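Local coordinates for protein elafin (Homo sapiens, PDB 1FLE) that inhibits neutrophil and pancreatic elastase through its whey acidic protein (WAP) domain and may protect tissue from elastase-mediated proteolysis, at residues I19-M25 against E46-G50. Residues are numbered along the deposited sequence; the frame is centred on the assembly and turned at random.
Sequences ILIRCAM and EGSCG
C23 and C49 covalently join segment 19-25, with its short strand 21-23, to segment 46-50, the end of strand 43-46 and the turn after it; their SG atoms are 2.1 Å apart with a chi3 of 74°. The backbone adds one hydrogen bond beside the disulfide: C23 N donates to S48 O at 2.8 Å, nearly in line with the C=O bond but bent to 141° at the hydrogen. Two longer CA-H...O contacts flank it, from S48 CA to I21 O and from R22 CA to S48 O. In I19, a chi1 of -74° sets CG2 opposite the backbone N and lays it on the G47-S48 peptide, 3.4 Å from S48 N, while CD1 lies 3.4 Å from E46 O, a buried oxygen with no hydrogen-bond partner in the model. S48 CB touches both isoleucines, 3.8 Å from I19 CG2 and from I21 CG1. With an alanine at I19, the cover over this peptide and E46 O would probably be lost, leaving S48 CB only I21 as apolar neighbour across the contact. The bridge is one of four disulfides of the WAP four-disulfide core: the turn, braced by G47 N donating to G50 O, connects antiparallel strands 43-46 and 51-54, and the cystine ties to it what is probably the inhibitory loop. I19 also reaches F54, and P28 packs on the cystine. Outward, R22 and C23 pair antiparallel with a strand of another protein's chain, whose backbone also hydrogen-bonds S48 OG.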
loop_
_atom_site.group_PDB
_atom_site.type_symbol
_atom_site.label_atom_id
_atom_site.label_comp_id
_atom_site.label_asym_id
_atom_site.label_seq_id
_atom_site.Cartn_x
_atom_site.Cartn_y
_atom_site.Cartn_z
ATOM N N ILE B 19 -4.130 7.841 17.583
ATOM C CA ILE B 19 -4.233 7.769 16.082
ATOM C C ILE B 19 -4.690 6.334 15.863
ATOM O O ILE B 19 -3.989 5.410 16.296
ATOM C CB ILE B 19 -2.957 8.324 15.424
ATOM C CG1 ILE B 19 -2.878 9.874 15.513
ATOM C CG2 ILE B 19 -2.755 7.899 13.930
ATOM C CD1 ILE B 19 -2.086 10.478 16.700
ATOM N N LEU B 20 -5.901 6.108 15.319
ATOM C CA LEU B 20 -6.303 4.697 15.147
ATOM C C LEU B 20 -6.065 4.073 13.795
ATOM O O LEU B 20 -6.655 3.004 13.593
ATOM C CB LEU B 20 -7.684 4.389 15.755
ATOM C CG LEU B 20 -7.735 2.931 16.305
ATOM C CD1 LEU B 20 -8.313 2.956 17.722
ATOM C CD2 LEU B 20 -8.538 2.069 15.316
ATOM N N ILE B 21 -5.262 4.633 12.937
ATOM C CA ILE B 21 -4.942 4.006 11.646
ATOM C C ILE B 21 -3.406 3.820 11.627
ATOM O O ILE B 21 -2.636 4.624 12.207
ATOM C CB ILE B 21 -5.498 4.784 10.445
ATOM C CG1 ILE B 21 -4.602 6.032 10.176
ATOM C CG2 ILE B 21 -6.983 5.236 10.591
ATOM C CD1 ILE B 21 -5.133 6.923 9.034
ATOM N N ARG B 22 -3.002 2.759 10.952
ATOM C CA ARG B 22 -1.588 2.427 10.818
ATOM C C ARG B 22 -1.285 2.146 9.342
ATOM O O ARG B 22 -2.039 1.396 8.719
ATOM C CB ARG B 22 -1.169 1.225 11.656
ATOM C CG ARG B 22 -0.405 1.466 12.950
ATOM C CD ARG B 22 0.833 0.562 12.988
ATOM N NE ARG B 22 1.860 1.098 12.150
ATOM C CZ ARG B 22 2.968 0.796 11.503
ATOM N NH1 ARG B 22 3.571 -0.382 11.429
ATOM N NH2 ARG B 22 3.591 1.829 10.844
ATOM N N CYS B 23 -0.228 2.748 8.825
ATOM C CA CYS B 23 0.133 2.440 7.400
ATOM C C CYS B 23 0.488 0.952 7.435
ATOM O O CYS B 23 0.911 0.412 8.480
ATOM C CB CYS B 23 1.203 3.332 6.889
ATOM S SG CYS B 23 2.786 3.136 7.848
ATOM N N ALA B 24 0.244 0.258 6.365
ATOM C CA ALA B 24 0.435 -1.190 6.359
ATOM C C ALA B 24 1.868 -1.578 5.978
ATOM O O ALA B 24 2.076 -2.534 5.185
ATOM C CB ALA B 24 -0.682 -1.797 5.494
ATOM N N MET B 25 2.792 -0.819 6.574
ATOM C CA MET B 25 4.249 -0.949 6.411
ATOM C C MET B 25 4.938 -1.085 7.801
ATOM O O MET B 25 4.619 -0.440 8.788
ATOM C CB MET B 25 4.839 0.282 5.708
ATOM C CG MET B 25 6.152 -0.036 5.044
ATOM S SD MET B 25 6.886 1.485 4.372
ATOM C CE MET B 25 6.824 2.612 5.758
ATOM N N GLU B 46 3.238 9.073 18.258
ATOM C CA GLU B 46 3.002 7.933 17.334
ATOM C C GLU B 46 1.892 8.409 16.387
ATOM O O GLU B 46 0.766 8.703 16.854
ATOM C CB GLU B 46 2.471 6.771 18.182
ATOM C CG GLU B 46 2.806 6.703 19.678
ATOM C CD GLU B 46 2.461 7.769 20.673
ATOM O OE1 GLU B 46 1.332 8.054 21.103
ATOM O OE2 GLU B 46 3.492 8.384 21.093
ATOM N N GLY B 47 2.258 8.578 15.140
ATOM C CA GLY B 47 1.332 9.042 14.103
ATOM C C GLY B 47 0.723 7.833 13.382
ATOM O O GLY B 47 0.709 6.659 13.839
ATOM N N SER B 48 0.182 8.117 12.215
ATOM C CA SER B 48 -0.433 7.167 11.289
ATOM C C SER B 48 0.615 6.345 10.526
ATOM O O SER B 48 0.296 5.234 10.027
ATOM C CB SER B 48 -1.358 7.932 10.349
ATOM O OG SER B 48 -0.532 8.744 9.476
ATOM N N CYS B 49 1.838 6.832 10.398
ATOM C CA CYS B 49 2.932 6.106 9.713
ATOM C C CYS B 49 4.305 6.508 10.269
ATOM O O CYS B 49 5.199 6.946 9.530
ATOM C CB CYS B 49 2.854 6.226 8.199
ATOM S SG CYS B 49 3.695 4.907 7.306
ATOM N N GLY B 50 4.509 6.300 11.546
ATOM C CA GLY B 50 5.801 6.675 12.189
ATOM C C GLY B 50 5.566 7.801 13.184
ATOM O O GLY B 50 4.427 8.302 13.284
#